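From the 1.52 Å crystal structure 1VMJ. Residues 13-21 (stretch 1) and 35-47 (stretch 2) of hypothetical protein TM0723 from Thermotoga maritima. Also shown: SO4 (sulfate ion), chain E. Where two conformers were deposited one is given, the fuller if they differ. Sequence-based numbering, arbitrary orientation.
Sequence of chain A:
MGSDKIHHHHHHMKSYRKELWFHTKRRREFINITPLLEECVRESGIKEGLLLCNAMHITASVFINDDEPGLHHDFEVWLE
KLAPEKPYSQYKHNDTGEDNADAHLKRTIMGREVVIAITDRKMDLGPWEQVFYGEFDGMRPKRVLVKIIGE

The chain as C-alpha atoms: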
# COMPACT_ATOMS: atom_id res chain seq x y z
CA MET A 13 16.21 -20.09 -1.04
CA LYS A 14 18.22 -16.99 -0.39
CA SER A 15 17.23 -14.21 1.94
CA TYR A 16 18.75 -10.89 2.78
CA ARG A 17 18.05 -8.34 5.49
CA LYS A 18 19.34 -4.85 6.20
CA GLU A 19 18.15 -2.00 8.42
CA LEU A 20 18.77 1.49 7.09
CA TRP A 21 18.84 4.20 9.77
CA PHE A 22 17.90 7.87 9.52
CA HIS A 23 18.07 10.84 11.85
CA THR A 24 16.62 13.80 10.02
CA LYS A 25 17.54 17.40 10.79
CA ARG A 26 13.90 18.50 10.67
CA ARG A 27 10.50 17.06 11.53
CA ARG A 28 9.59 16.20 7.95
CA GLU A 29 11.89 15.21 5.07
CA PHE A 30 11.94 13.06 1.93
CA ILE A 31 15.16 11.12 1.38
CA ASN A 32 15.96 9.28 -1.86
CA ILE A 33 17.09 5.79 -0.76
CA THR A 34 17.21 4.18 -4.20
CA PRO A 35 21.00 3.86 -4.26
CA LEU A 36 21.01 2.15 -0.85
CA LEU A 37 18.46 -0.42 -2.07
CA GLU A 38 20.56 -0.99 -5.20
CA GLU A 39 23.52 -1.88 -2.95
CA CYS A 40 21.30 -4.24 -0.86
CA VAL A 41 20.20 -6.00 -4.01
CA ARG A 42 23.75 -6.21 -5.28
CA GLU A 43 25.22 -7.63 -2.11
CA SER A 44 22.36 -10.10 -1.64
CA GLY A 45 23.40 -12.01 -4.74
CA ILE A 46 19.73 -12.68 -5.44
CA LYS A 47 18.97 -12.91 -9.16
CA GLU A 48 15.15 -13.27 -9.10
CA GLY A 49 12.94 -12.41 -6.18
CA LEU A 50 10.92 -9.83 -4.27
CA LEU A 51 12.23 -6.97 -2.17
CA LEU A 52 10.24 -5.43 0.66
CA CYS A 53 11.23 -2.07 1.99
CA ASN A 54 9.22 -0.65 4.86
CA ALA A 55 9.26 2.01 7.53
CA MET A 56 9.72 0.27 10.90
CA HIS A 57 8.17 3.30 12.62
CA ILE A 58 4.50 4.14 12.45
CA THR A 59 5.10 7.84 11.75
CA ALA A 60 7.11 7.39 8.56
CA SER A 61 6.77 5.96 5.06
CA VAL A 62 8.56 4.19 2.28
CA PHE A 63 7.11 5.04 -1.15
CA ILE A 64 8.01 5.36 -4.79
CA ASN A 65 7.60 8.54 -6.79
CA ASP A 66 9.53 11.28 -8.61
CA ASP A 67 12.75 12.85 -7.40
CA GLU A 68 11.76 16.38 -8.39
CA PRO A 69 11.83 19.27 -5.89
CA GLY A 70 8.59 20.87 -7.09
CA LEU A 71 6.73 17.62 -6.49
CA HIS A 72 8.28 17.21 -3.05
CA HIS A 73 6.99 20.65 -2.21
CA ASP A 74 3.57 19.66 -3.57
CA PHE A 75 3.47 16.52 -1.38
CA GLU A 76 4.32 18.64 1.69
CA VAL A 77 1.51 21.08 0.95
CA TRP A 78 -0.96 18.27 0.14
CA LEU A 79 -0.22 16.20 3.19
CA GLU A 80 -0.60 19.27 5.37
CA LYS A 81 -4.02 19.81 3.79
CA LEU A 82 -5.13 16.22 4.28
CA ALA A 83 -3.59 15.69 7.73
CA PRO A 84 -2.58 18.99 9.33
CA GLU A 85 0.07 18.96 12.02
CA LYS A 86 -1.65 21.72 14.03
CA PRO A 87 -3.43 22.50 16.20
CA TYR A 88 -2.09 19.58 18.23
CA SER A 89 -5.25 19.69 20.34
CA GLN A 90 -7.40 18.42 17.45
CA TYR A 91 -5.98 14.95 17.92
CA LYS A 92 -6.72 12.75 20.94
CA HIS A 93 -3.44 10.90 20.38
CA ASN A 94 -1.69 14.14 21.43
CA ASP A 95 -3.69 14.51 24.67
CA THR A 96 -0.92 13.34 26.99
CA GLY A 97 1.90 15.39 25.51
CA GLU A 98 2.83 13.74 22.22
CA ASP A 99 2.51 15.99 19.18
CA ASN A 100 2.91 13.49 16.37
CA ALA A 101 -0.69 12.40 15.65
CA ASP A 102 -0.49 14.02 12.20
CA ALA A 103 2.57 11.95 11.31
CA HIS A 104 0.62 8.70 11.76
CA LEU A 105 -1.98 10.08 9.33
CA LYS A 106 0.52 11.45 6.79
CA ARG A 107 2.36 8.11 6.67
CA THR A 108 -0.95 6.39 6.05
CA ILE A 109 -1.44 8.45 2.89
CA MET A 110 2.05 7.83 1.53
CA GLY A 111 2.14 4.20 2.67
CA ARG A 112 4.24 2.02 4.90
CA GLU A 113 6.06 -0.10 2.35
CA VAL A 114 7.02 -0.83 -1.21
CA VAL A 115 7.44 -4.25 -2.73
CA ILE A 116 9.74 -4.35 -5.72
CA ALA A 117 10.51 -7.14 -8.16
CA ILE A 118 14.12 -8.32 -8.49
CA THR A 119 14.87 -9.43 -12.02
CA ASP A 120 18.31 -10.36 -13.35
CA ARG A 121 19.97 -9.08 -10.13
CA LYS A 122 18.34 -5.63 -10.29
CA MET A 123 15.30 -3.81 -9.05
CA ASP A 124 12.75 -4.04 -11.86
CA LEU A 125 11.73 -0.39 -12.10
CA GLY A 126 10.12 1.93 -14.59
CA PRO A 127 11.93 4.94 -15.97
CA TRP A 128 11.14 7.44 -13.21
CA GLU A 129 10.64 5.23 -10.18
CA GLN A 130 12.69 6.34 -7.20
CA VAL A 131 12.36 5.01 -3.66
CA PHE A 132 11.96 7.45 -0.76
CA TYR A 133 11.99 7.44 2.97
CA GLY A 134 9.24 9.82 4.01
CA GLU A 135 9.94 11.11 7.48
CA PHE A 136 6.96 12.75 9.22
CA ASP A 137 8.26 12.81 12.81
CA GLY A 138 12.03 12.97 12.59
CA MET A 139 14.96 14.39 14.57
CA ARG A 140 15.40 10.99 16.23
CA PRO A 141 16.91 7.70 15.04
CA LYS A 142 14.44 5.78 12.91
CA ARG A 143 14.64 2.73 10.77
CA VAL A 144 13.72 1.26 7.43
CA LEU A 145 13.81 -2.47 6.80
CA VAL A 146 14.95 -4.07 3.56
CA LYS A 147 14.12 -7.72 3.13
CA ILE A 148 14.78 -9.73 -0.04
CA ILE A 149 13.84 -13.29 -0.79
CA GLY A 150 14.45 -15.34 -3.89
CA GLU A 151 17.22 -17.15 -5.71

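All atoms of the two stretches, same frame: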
# COMPACT_ATOMS: atom_id res chain seq x y z
N MET A 13 16.73 -21.50 -0.90
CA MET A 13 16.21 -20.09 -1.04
C MET A 13 17.13 -19.12 -0.35
O MET A 13 17.56 -19.35 0.78
CB MET A 13 14.83 -19.93 -0.42
CG MET A 13 14.19 -18.59 -0.77
SD MET A 13 12.81 -18.15 0.30
CE MET A 13 13.65 -17.54 1.80
N LYS A 14 17.38 -17.99 -0.99
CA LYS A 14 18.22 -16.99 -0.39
C LYS A 14 17.33 -15.96 0.27
O LYS A 14 16.20 -15.70 -0.16
CB LYS A 14 19.07 -16.29 -1.44
CG LYS A 14 20.03 -17.18 -2.18
CD LYS A 14 20.73 -16.41 -3.28
CE LYS A 14 21.57 -17.33 -4.16
N SER A 15 17.86 -15.36 1.33
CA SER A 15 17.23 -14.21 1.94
C SER A 15 18.28 -13.24 2.38
O SER A 15 19.45 -13.60 2.60
CB SER A 15 16.33 -14.57 3.12
OG SER A 15 17.06 -14.86 4.27
N TYR A 16 17.88 -11.98 2.46
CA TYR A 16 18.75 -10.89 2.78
C TYR A 16 17.98 -9.90 3.60
O TYR A 16 16.81 -9.63 3.31
CB TYR A 16 19.25 -10.24 1.48
CG TYR A 16 20.06 -8.99 1.71
CD1 TYR A 16 19.45 -7.75 1.83
CD2 TYR A 16 21.43 -9.06 1.83
CE1 TYR A 16 20.20 -6.62 2.06
CE2 TYR A 16 22.21 -7.92 2.04
CZ TYR A 16 21.57 -6.70 2.14
OH TYR A 16 22.27 -5.54 2.36
N ARG A 17 18.65 -9.33 4.60
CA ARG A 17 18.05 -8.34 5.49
C ARG A 17 19.03 -7.21 5.79
O ARG A 17 20.22 -7.44 6.02
CB ARG A 17 17.67 -9.03 6.78
CG ARG A 17 17.04 -8.14 7.76
CD ARG A 17 17.14 -8.72 9.14
NE ARG A 17 16.30 -7.95 10.04
CZ ARG A 17 16.72 -6.94 10.79
NH1 ARG A 17 17.99 -6.54 10.79
NH2 ARG A 17 15.85 -6.31 11.54
N LYS A 18 18.54 -5.98 5.80
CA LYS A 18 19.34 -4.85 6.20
C LYS A 18 18.41 -3.79 6.78
O LYS A 18 17.38 -3.46 6.19
CB LYS A 18 20.06 -4.27 4.97
CG LYS A 18 21.06 -3.14 5.27
CD LYS A 18 22.36 -3.70 5.83
CE LYS A 18 23.21 -2.65 6.52
NZ LYS A 18 22.51 -2.08 7.70
N GLU A 19 18.80 -3.22 7.92
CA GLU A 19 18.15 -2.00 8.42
C GLU A 19 18.93 -0.77 7.98
O GLU A 19 20.16 -0.73 8.08
CB GLU A 19 18.04 -1.97 9.93
CG GLU A 19 17.14 -3.03 10.49
CD GLU A 19 17.06 -2.95 12.01
OE1 GLU A 19 17.57 -1.95 12.60
OE2 GLU A 19 16.54 -3.90 12.62
N LEU A 20 18.21 0.20 7.48
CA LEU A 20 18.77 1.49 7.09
C LEU A 20 18.29 2.49 8.12
O LEU A 20 17.11 2.58 8.38
CB LEU A 20 18.30 1.86 5.68
CG LEU A 20 18.71 0.90 4.58
CD1 LEU A 20 18.01 1.31 3.28
CD2 LEU A 20 20.21 0.84 4.38
N TRP A 21 19.19 3.27 8.70
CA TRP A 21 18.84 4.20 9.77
C TRP A 21 18.90 5.63 9.30
O TRP A 21 19.72 5.97 8.45
CB TRP A 21 19.75 4.00 10.96
CG TRP A 21 19.56 2.70 11.74
CD1 TRP A 21 18.85 1.59 11.37
CD2 TRP A 21 20.10 2.42 13.04
NE1 TRP A 21 18.93 0.64 12.36
CE2 TRP A 21 19.66 1.13 13.40
CE3 TRP A 21 20.86 3.15 13.96
CZ2 TRP A 21 20.02 0.53 14.59
CZ3 TRP A 21 21.21 2.55 15.15
CH2 TRP A 21 20.76 1.26 15.46
N PRO A 35 19.66 4.44 -4.18
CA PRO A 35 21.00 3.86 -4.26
C PRO A 35 21.36 2.88 -3.14
O PRO A 35 22.16 1.97 -3.35
CB PRO A 35 21.92 5.08 -4.23
CG PRO A 35 21.04 6.23 -4.64
CD PRO A 35 19.70 5.90 -4.10
N LEU A 36 20.77 3.07 -1.97
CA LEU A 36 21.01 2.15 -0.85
C LEU A 36 20.38 0.79 -1.16
O LEU A 36 21.02 -0.25 -0.99
CB LEU A 36 20.44 2.75 0.44
CG LEU A 36 21.01 4.11 0.85
CD1 LEU A 36 20.29 4.58 2.10
CD2 LEU A 36 22.47 4.09 1.06
N LEU A 37 19.14 0.80 -1.64
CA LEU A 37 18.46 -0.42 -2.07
C LEU A 37 19.20 -1.15 -3.19
O LEU A 37 19.33 -2.37 -3.19
CB LEU A 37 17.00 -0.12 -2.44
CG LEU A 37 16.01 -0.20 -1.27
CD1 LEU A 37 16.31 0.75 -0.19
CD2 LEU A 37 14.62 0.04 -1.84
N GLU A 38 19.75 -0.40 -4.13
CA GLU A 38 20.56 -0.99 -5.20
C GLU A 38 21.74 -1.77 -4.61
O GLU A 38 22.05 -2.88 -5.07
CB GLU A 38 21.06 0.12 -6.13
CG GLU A 38 19.93 0.69 -6.99
CD GLU A 38 20.36 1.86 -7.86
OE1 GLU A 38 21.26 2.63 -7.48
OE2 GLU A 38 19.75 2.01 -8.94
N GLU A 39 22.38 -1.20 -3.59
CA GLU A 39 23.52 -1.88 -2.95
C GLU A 39 23.06 -3.12 -2.15
O GLU A 39 23.73 -4.13 -2.15
CB GLU A 39 24.30 -0.90 -2.07
CG GLU A 39 25.47 -1.50 -1.34
CD GLU A 39 26.57 -1.97 -2.25
OE1 GLU A 39 26.52 -1.76 -3.48
OE2 GLU A 39 27.52 -2.55 -1.70
N CYS A 40 21.91 -3.05 -1.49
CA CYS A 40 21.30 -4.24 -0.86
C CYS A 40 21.10 -5.35 -1.86
O CYS A 40 21.46 -6.51 -1.63
CB CYS A 40 19.96 -3.92 -0.22
SG CYS A 40 20.00 -2.81 1.21
N VAL A 41 20.51 -5.00 -3.00
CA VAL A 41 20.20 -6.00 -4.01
C VAL A 41 21.51 -6.60 -4.50
O VAL A 41 21.64 -7.81 -4.64
CB VAL A 41 19.35 -5.41 -5.17
CG1 VAL A 41 19.24 -6.43 -6.28
CG2 VAL A 41 17.99 -5.05 -4.65
N ARG A 42 22.50 -5.74 -4.73
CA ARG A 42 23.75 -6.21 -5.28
C ARG A 42 24.40 -7.19 -4.31
O ARG A 42 24.79 -8.29 -4.71
CB ARG A 42 24.70 -5.04 -5.56
CG ARG A 42 25.96 -5.46 -6.27
CD ARG A 42 27.07 -4.49 -6.12
NE ARG A 42 27.51 -4.37 -4.74
CZ ARG A 42 28.19 -5.30 -4.06
NH1 ARG A 42 28.60 -6.42 -4.64
NH2 ARG A 42 28.49 -5.07 -2.79
N GLU A 43 24.51 -6.79 -3.06
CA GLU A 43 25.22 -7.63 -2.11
C GLU A 43 24.45 -8.92 -1.77
O GLU A 43 25.06 -9.93 -1.43
CB GLU A 43 25.66 -6.86 -0.86
CG GLU A 43 24.67 -6.54 0.15
CD GLU A 43 25.32 -6.22 1.53
OE1 GLU A 43 26.51 -6.53 1.71
OE2 GLU A 43 24.62 -5.71 2.41
N SER A 44 23.14 -8.91 -1.91
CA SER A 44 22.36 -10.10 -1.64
C SER A 44 22.70 -11.27 -2.52
O SER A 44 22.47 -12.43 -2.14
CB SER A 44 20.87 -9.81 -1.79
OG SER A 44 20.48 -9.68 -3.15
N GLY A 45 23.16 -10.97 -3.73
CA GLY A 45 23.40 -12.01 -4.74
C GLY A 45 22.14 -12.64 -5.32
O GLY A 45 22.22 -13.60 -6.09
N ILE A 46 20.98 -12.14 -4.95
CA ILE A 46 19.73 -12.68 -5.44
C ILE A 46 19.49 -12.24 -6.88
O ILE A 46 19.59 -11.07 -7.19
CB ILE A 46 18.57 -12.27 -4.51
CG1 ILE A 46 18.74 -13.00 -3.17
CG2 ILE A 46 17.18 -12.56 -5.16
CD1 ILE A 46 17.90 -12.47 -2.03
N LYS A 47 19.18 -13.20 -7.75
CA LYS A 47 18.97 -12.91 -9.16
C LYS A 47 17.50 -12.60 -9.45
O LYS A 47 17.21 -11.68 -10.19
CB LYS A 47 19.43 -14.06 -10.05
CG LYS A 47 19.23 -13.71 -11.52
CD LYS A 47 19.88 -14.67 -12.46
CE LYS A 47 19.31 -14.51 -13.84
NZ LYS A 47 17.91 -14.95 -13.81
S SO4 E . 22.59 -4.79 9.71
O1 SO4 E . 22.53 -6.01 8.90
O2 SO4 E . 22.43 -5.13 11.12
O3 SO4 E . 21.45 -3.93 9.29
O4 SO4 E . 23.90 -4.16 9.52
O HOH W 1 21.54 -13.11 0.37

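How do the two backbones lie against each other? The strand 14-21 runs nearly antiparallel to the helix 35-44, at 145° between their N-to-C directions, with the axes 9.0 Å apart at closest approach. Strand residues alternate, so Lys14, Tyr16, Lys18 and Leu20 direct CA-to-CB toward the helix while Ser15, Arg17 and Glu19 direct it away. The backbones converge near the end of the helix, where the CA atoms of Tyr16 and Ser44 are 5.8 Å apart, and diverge to 8.3 Å between the CA atoms of Leu20 and Leu36, a gap that leucine side chains fill.

What does Tyr16 do at the centre? Its chi1 is t (174°) and its chi2 -86°, which brings one face of the ring beneath Cys40 O and carries the hydroxyl out to Glu43. Tyr16 CE1 comes within 3.5 Å of Cys40 CB. Cys40 SG lies at the ring edge, 5.2 Å from the centroid of the Tyr16 ring. The p chi1 and t chi2 of Glu43 bring a side chain that starts sideways back to the strand. Tyr16 OH donates to Glu43 OE2 in a very short hydrogen bond of 2.4 Å, made near the plane of the ring.

How does the chain turn after the helix and still keep contact? Gly45 leaves helical geometry with a positive phi of 71°, a value that favours glycine. With chi1 at p, Ser44 OG donates back to Val41 O at 2.7 Å and accepts from Ile46 N at 3.1 Å, tying the turn to the last part of the helix. Ile46, m at chi1 and t at chi2, then points at the strand: its CG1 lies 3.7 Å from Lys14 CB, and its CD1 4.4 Å from Tyr16 CB. A water donates to Ser15 O at 3.1 Å and Ser44 O at 2.8 Å, linking the two backbones.

Why do Leu20 and Lys18 behave so differently, when both start toward the helix? Leu20, m at chi1 and t at chi2, places CD1 4.0 Å from Leu36 CB and 3.9 Å from Leu37 CD1; Leu37 starts away from the strand, but its m,p conformation brings its end nearer. Lys18 offers its aliphatic base, with CB 4.0 Å from Cys40 SG, and then its p chi2 and p chi4 help carry the charged end away. There Lys18 NZ donates to Glu19 O and to sulfate O3, both at 2.7 Å, so the ammonium is satisfied outside the apolar contact.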